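Local coordinates for DNA polymerase III subunit delta (Bacillus subtilis, PDB 3ZH9), which probably serves in the clamp-loading complex as the wrench that opens the beta sliding clamp so that it can be loaded onto primed DNA, at residues K164-V178 with E200-S214. Residues are numbered along the deposited sequence; the frame is centred on the assembly and turned at random.
With SO4 (sulfate ion), chain M; SO4 (sulfate ion), chain C; SO4 (sulfate ion), chain H.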
loop_
_atom_site.group_PDB
_atom_site.type_symbol
_atom_site.label_atom_id
_atom_site.label_comp_id
_atom_site.label_asym_id
_atom_site.label_seq_id
_atom_site.Cartn_x
_atom_site.Cartn_y
_atom_site.Cartn_z
ATOM N N LYS A 164 16.956 -13.371 8.659
ATOM C CA LYS A 164 17.843 -13.312 7.506
ATOM C C LYS A 164 18.373 -11.899 7.353
ATOM O O LYS A 164 17.989 -11.005 8.107
ATOM C CB LYS A 164 17.097 -13.724 6.231
ATOM C CG LYS A 164 16.500 -15.116 6.298
ATOM C CD LYS A 164 17.598 -16.148 6.566
ATOM C CE LYS A 164 17.023 -17.547 6.672
ATOM N NZ LYS A 164 18.103 -18.575 6.806
ATOM N N THR A 165 19.241 -11.695 6.368
ATOM C CA THR A 165 19.720 -10.358 6.049
ATOM C C THR A 165 19.683 -10.125 4.545
ATOM O O THR A 165 19.644 -11.071 3.755
ATOM C CB THR A 165 21.148 -10.146 6.537
ATOM O OG1 THR A 165 22.002 -11.108 5.908
ATOM C CG2 THR A 165 21.224 -10.316 8.052
ATOM N N ILE A 166 19.661 -8.857 4.153
ATOM C CA ILE A 166 19.730 -8.496 2.746
ATOM C C ILE A 166 20.509 -7.199 2.627
ATOM O O ILE A 166 20.243 -6.249 3.355
ATOM C CB ILE A 166 18.311 -8.409 2.094
ATOM C CG1 ILE A 166 18.411 -8.213 0.579
ATOM C CG2 ILE A 166 17.432 -7.338 2.766
ATOM C CD1 ILE A 166 17.066 -8.376 -0.168
ATOM N N GLY A 167 21.506 -7.182 1.750
ATOM C CA GLY A 167 22.337 -6.003 1.560
ATOM C C GLY A 167 21.538 -4.926 0.857
ATOM O O GLY A 167 20.478 -5.213 0.296
ATOM N N THR A 168 22.028 -3.689 0.872
ATOM C CA THR A 168 21.248 -2.593 0.305
ATOM C C THR A 168 21.106 -2.700 -1.213
ATOM O O THR A 168 20.068 -2.360 -1.755
ATOM C CB THR A 168 21.743 -1.178 0.746
ATOM O OG1 THR A 168 22.623 -0.628 -0.239
ATOM C CG2 THR A 168 22.444 -1.245 2.082
ATOM N N GLU A 169 22.126 -3.201 -1.898
ATOM C CA GLU A 169 22.026 -3.367 -3.348
ATOM C C GLU A 169 20.927 -4.375 -3.737
ATOM O O GLU A 169 20.123 -4.113 -4.618
ATOM C CB GLU A 169 23.373 -3.786 -3.937
ATOM C CG GLU A 169 23.402 -3.826 -5.459
ATOM C CD GLU A 169 24.735 -4.338 -6.011
ATOM O OE1 GLU A 169 25.563 -4.830 -5.213
ATOM O OE2 GLU A 169 24.953 -4.256 -7.244
ATOM N N ALA A 170 20.908 -5.521 -3.065
ATOM C CA ALA A 170 19.914 -6.565 -3.295
ATOM C C ALA A 170 18.511 -6.058 -2.985
ATOM O O ALA A 170 17.547 -6.362 -3.702
ATOM C CB ALA A 170 20.236 -7.790 -2.432
ATOM N N ALA A 171 18.414 -5.297 -1.898
ATOM C CA ALA A 171 17.162 -4.705 -1.447
ATOM C C ALA A 171 16.634 -3.646 -2.415
ATOM O O ALA A 171 15.440 -3.591 -2.706
ATOM C CB ALA A 171 17.346 -4.090 -0.046
ATOM N N GLU A 172 17.527 -2.791 -2.892
ATOM C CA GLU A 172 17.153 -1.767 -3.847
ATOM C C GLU A 172 16.651 -2.403 -5.130
ATOM O O GLU A 172 15.716 -1.915 -5.754
ATOM C CB GLU A 172 18.349 -0.858 -4.148
ATOM C CG GLU A 172 18.620 0.151 -3.034
ATOM C CD GLU A 172 19.906 0.932 -3.237
ATOM O OE1 GLU A 172 20.790 0.438 -3.970
ATOM O OE2 GLU A 172 20.028 2.039 -2.658
ATOM N N HIS A 173 17.292 -3.485 -5.534
ATOM C CA HIS A 173 16.875 -4.154 -6.758
ATOM C C HIS A 173 15.495 -4.792 -6.599
ATOM O O HIS A 173 14.661 -4.740 -7.502
ATOM C CB HIS A 173 17.885 -5.204 -7.184
ATOM C CG HIS A 173 17.692 -5.653 -8.597
ATOM N ND1 HIS A 173 17.366 -6.948 -8.929
ATOM C CD2 HIS A 173 17.732 -4.961 -9.759
ATOM C CE1 HIS A 173 17.237 -7.044 -10.245
ATOM N NE2 HIS A 173 17.457 -5.853 -10.769
ATOM N N LEU A 174 15.254 -5.375 -5.435
ATOM C CA LEU A 174 13.965 -5.977 -5.136
ATOM C C LEU A 174 12.866 -4.922 -5.221
ATOM O O LEU A 174 11.836 -5.121 -5.861
ATOM C CB LEU A 174 13.987 -6.615 -3.735
ATOM C CG LEU A 174 12.597 -7.104 -3.292
ATOM C CD1 LEU A 174 12.012 -8.022 -4.348
ATOM C CD2 LEU A 174 12.692 -7.827 -1.974
ATOM N N VAL A 175 13.101 -3.796 -4.565
ATOM C CA VAL A 175 12.157 -2.687 -4.575
ATOM C C VAL A 175 11.870 -2.186 -5.999
ATOM O O VAL A 175 10.735 -1.888 -6.349
ATOM C CB VAL A 175 12.673 -1.542 -3.671
ATOM C CG1 VAL A 175 11.891 -0.221 -3.905
ATOM C CG2 VAL A 175 12.617 -1.973 -2.221
ATOM N N LEU A 176 12.902 -2.109 -6.823
ATOM C CA LEU A 176 12.732 -1.761 -8.233
ATOM C C LEU A 176 11.815 -2.755 -8.969
ATOM O O LEU A 176 10.934 -2.360 -9.737
ATOM C CB LEU A 176 14.101 -1.741 -8.928
ATOM C CG LEU A 176 14.097 -1.616 -10.459
ATOM C CD1 LEU A 176 13.894 -0.172 -10.867
ATOM C CD2 LEU A 176 15.392 -2.143 -11.058
ATOM N N LEU A 177 12.052 -4.045 -8.744
ATOM C CA LEU A 177 11.378 -5.102 -9.487
ATOM C C LEU A 177 9.880 -5.117 -9.221
ATOM O O LEU A 177 9.087 -5.426 -10.104
ATOM C CB LEU A 177 11.972 -6.475 -9.135
ATOM C CG LEU A 177 13.352 -6.813 -9.709
ATOM C CD1 LEU A 177 13.881 -8.095 -9.072
ATOM C CD2 LEU A 177 13.318 -6.930 -11.227
ATOM N N VAL A 178 9.486 -4.798 -7.995
ATOM C CA VAL A 178 8.079 -4.891 -7.658
ATOM C C VAL A 178 7.452 -3.510 -7.624
ATOM O O VAL A 178 6.333 -3.337 -7.127
ATOM C CB VAL A 178 7.844 -5.655 -6.335
ATOM C CG1 VAL A 178 8.423 -7.078 -6.459
ATOM C CG2 VAL A 178 8.447 -4.905 -5.156
ATOM N N GLU A 200 22.173 -17.295 5.391
ATOM C CA GLU A 200 21.666 -16.150 6.131
ATOM C C GLU A 200 21.343 -14.938 5.255
ATOM O O GLU A 200 20.399 -14.187 5.536
ATOM C CB GLU A 200 22.650 -15.732 7.222
ATOM C CG GLU A 200 22.191 -14.499 7.979
ATOM C CD GLU A 200 23.079 -14.179 9.153
ATOM O OE1 GLU A 200 24.005 -14.974 9.428
ATOM O OE2 GLU A 200 22.844 -13.137 9.805
ATOM N N GLU A 201 22.125 -14.748 4.199
ATOM C CA GLU A 201 22.017 -13.533 3.406
ATOM C C GLU A 201 21.313 -13.726 2.068
ATOM O O GLU A 201 21.700 -14.574 1.264
ATOM C CB GLU A 201 23.391 -12.911 3.164
ATOM C CG GLU A 201 23.308 -11.610 2.381
ATOM C CD GLU A 201 24.668 -11.051 1.991
ATOM O OE1 GLU A 201 25.690 -11.537 2.522
ATOM O OE2 GLU A 201 24.713 -10.122 1.153
ATOM N N ILE A 202 20.273 -12.931 1.835
ATOM C CA ILE A 202 19.683 -12.829 0.507
ATOM C C ILE A 202 20.636 -11.997 -0.369
ATOM O O ILE A 202 20.838 -10.804 -0.117
ATOM C CB ILE A 202 18.293 -12.151 0.569
ATOM C CG1 ILE A 202 17.340 -12.940 1.484
ATOM C CG2 ILE A 202 17.702 -11.955 -0.834
ATOM C CD1 ILE A 202 16.068 -12.154 1.818
ATOM N N THR A 203 21.232 -12.638 -1.372
ATOM C CA THR A 203 22.125 -11.958 -2.308
ATOM C C THR A 203 21.353 -11.301 -3.457
ATOM O O THR A 203 20.170 -11.583 -3.660
ATOM C CB THR A 203 23.166 -12.920 -2.915
ATOM O OG1 THR A 203 22.523 -13.842 -3.805
ATOM C CG2 THR A 203 23.920 -13.693 -1.822
ATOM N N LEU A 204 22.026 -10.418 -4.190
ATOM C CA LEU A 204 21.456 -9.798 -5.376
ATOM C C LEU A 204 21.131 -10.888 -6.394
ATOM O O LEU A 204 20.106 -10.843 -7.055
ATOM C CB LEU A 204 22.436 -8.799 -5.992
ATOM C CG LEU A 204 21.959 -8.129 -7.290
ATOM C CD1 LEU A 204 20.745 -7.255 -7.010
ATOM C CD2 LEU A 204 23.063 -7.312 -7.946
ATOM N N ASP A 205 22.012 -11.870 -6.519
ATOM C CA ASP A 205 21.744 -13.004 -7.401
ATOM C C ASP A 205 20.458 -13.757 -7.024
ATOM O O ASP A 205 19.702 -14.154 -7.905
ATOM C CB ASP A 205 22.931 -13.974 -7.423
ATOM C CG ASP A 205 24.073 -13.502 -8.322
ATOM O OD1 ASP A 205 23.848 -12.688 -9.248
ATOM O OD2 ASP A 205 25.207 -13.976 -8.108
ATOM N N ASP A 206 20.228 -13.997 -5.728
ATOM C CA ASP A 206 18.969 -14.612 -5.272
ATOM C C ASP A 206 17.745 -13.798 -5.737
ATOM O O ASP A 206 16.738 -14.343 -6.225
ATOM C CB ASP A 206 18.939 -14.737 -3.749
ATOM C CG ASP A 206 19.918 -15.775 -3.224
ATOM O OD1 ASP A 206 19.948 -16.900 -3.759
ATOM O OD2 ASP A 206 20.657 -15.458 -2.275
ATOM N N VAL A 207 17.834 -12.484 -5.571
ATOM C CA VAL A 207 16.739 -11.606 -5.973
ATOM C C VAL A 207 16.463 -11.739 -7.461
ATOM O O VAL A 207 15.316 -11.965 -7.869
ATOM C CB VAL A 207 17.014 -10.136 -5.625
ATOM C CG1 VAL A 207 15.944 -9.241 -6.235
ATOM C CG2 VAL A 207 17.090 -9.964 -4.084
ATOM N N LYS A 208 17.513 -11.604 -8.267
ATOM C CA LYS A 208 17.368 -11.655 -9.721
ATOM C C LYS A 208 16.877 -12.997 -10.211
ATOM O O LYS A 208 16.133 -13.054 -11.177
ATOM C CB LYS A 208 18.694 -11.345 -10.417
ATOM C CG LYS A 208 19.202 -9.912 -10.206
ATOM C CD LYS A 208 20.538 -9.723 -10.943
ATOM C CE LYS A 208 20.826 -8.250 -11.220
ATOM N NZ LYS A 208 22.221 -8.002 -11.720
ATOM N N MET A 209 17.305 -14.094 -9.585
ATOM C CA MET A 209 16.891 -15.383 -10.127
ATOM C C MET A 209 15.456 -15.699 -9.723
ATOM O O MET A 209 14.692 -16.261 -10.504
ATOM C CB MET A 209 17.854 -16.517 -9.763
ATOM C CG MET A 209 17.830 -16.967 -8.323
ATOM S SD MET A 209 19.022 -18.332 -8.031
ATOM C CE MET A 209 20.569 -17.453 -8.206
ATOM N N LEU A 210 15.076 -15.302 -8.518
ATOM C CA LEU A 210 13.782 -15.741 -8.008
ATOM C C LEU A 210 12.634 -14.768 -8.309
ATOM O O LEU A 210 11.511 -15.202 -8.537
ATOM C CB LEU A 210 13.864 -16.033 -6.509
ATOM C CG LEU A 210 12.651 -16.775 -5.925
ATOM C CD1 LEU A 210 12.579 -18.240 -6.418
ATOM C CD2 LEU A 210 12.686 -16.722 -4.405
ATOM N N VAL A 211 12.921 -13.467 -8.343
ATOM C CA VAL A 211 11.857 -12.453 -8.317
ATOM C C VAL A 211 11.605 -11.888 -9.697
ATOM O O VAL A 211 12.497 -11.267 -10.290
ATOM C CB VAL A 211 12.193 -11.282 -7.375
ATOM C CG1 VAL A 211 11.097 -10.207 -7.416
ATOM C CG2 VAL A 211 12.408 -11.757 -5.947
ATOM N N ALA A 212 10.398 -12.113 -10.221
ATOM C CA ALA A 212 10.068 -11.651 -11.567
ATOM C C ALA A 212 9.710 -10.161 -11.574
ATOM O O ALA A 212 8.962 -9.682 -10.718
ATOM C CB ALA A 212 8.919 -12.469 -12.158
ATOM N N ARG A 213 10.237 -9.437 -12.551
ATOM C CA ARG A 213 9.865 -8.039 -12.749
ATOM C C ARG A 213 8.363 -7.967 -12.959
ATOM O O ARG A 213 7.818 -8.664 -13.811
ATOM C CB ARG A 213 10.608 -7.481 -13.950
ATOM C CG ARG A 213 10.632 -5.971 -14.022
ATOM C CD ARG A 213 11.516 -5.500 -15.180
ATOM N NE ARG A 213 12.924 -5.784 -14.905
ATOM C CZ ARG A 213 13.827 -4.869 -14.554
ATOM N NH1 ARG A 213 13.490 -3.585 -14.449
ATOM N NH2 ARG A 213 15.078 -5.238 -14.318
ATOM N N SER A 214 7.682 -7.152 -12.162
ATOM C CA SER A 214 6.225 -7.061 -12.256
ATOM C C SER A 214 5.765 -6.502 -13.620
ATOM O O SER A 214 6.501 -5.772 -14.297
ATOM C CB SER A 214 5.650 -6.212 -11.114
ATOM O OG SER A 214 5.867 -4.834 -11.354
HETATM S S SO4 M . 16.955 -8.670 -13.615
HETATM O O1 SO4 M . 16.468 -8.838 -12.233
HETATM O O2 SO4 M . 16.725 -7.295 -14.063
HETATM O O3 SO4 M . 16.252 -9.581 -14.523
HETATM O O4 SO4 M . 18.385 -8.979 -13.675
HETATM S S SO4 C . 25.517 -17.001 4.368
HETATM O O1 SO4 C . 25.010 -17.979 5.332
HETATM O O2 SO4 C . 26.744 -16.376 4.858
HETATM O O3 SO4 C . 24.504 -15.973 4.162
HETATM O O4 SO4 C . 25.815 -17.662 3.100
HETATM S S SO4 H . 12.247 -11.445 -14.952
HETATM O O1 SO4 H . 13.344 -12.296 -14.468
HETATM O O2 SO4 H . 12.195 -10.248 -14.120
HETATM O O3 SO4 H . 10.963 -12.144 -14.860
HETATM O O4 SO4 H . 12.521 -11.082 -16.345
HETATM O O HOH W 1 22.624 -8.918 -0.077
#
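V207 projects from helix 204-210 as a knob into a hole formed by A170, H173, L174 and L177. Its CG1 meets L177 CD1 at 3.7 Å, while CG2 lies against A170. The two short helices run nearly parallel, 20° apart. V211 continues the apolar seam onto L174 and L177, and I166 CD1 rests on I202 CG2. Helix 182-195, which lies between the two units in sequence, touches L174 and V178.

Backbone hydrogen bonds clamp both ends. T165 N donates to E200 O (2.9 Å) and I202 N to T165 O (2.7 Å), pairing strands 165-166 and 201-202 in parallel, and a water links G167 N to I202 O and E201 OE2. At the far end S214 N reaches L177 O at 3.0 Å, almost straight (178°), and S214 OG caps helix 215-227 at Q217 N.

K208 CE lies over one face of the H173 ring in a CH-pi contact, and L177 CD2 lies over a face of the R213 guanidinium, whose NH2 donates to O2 of a sulfate (2.6 Å), probably from the crystallisation liquor. This chemistry implies two strand-helix units, side by side, joined through an apolar seam, with backbone bonds at both ends consistent with a fixed register.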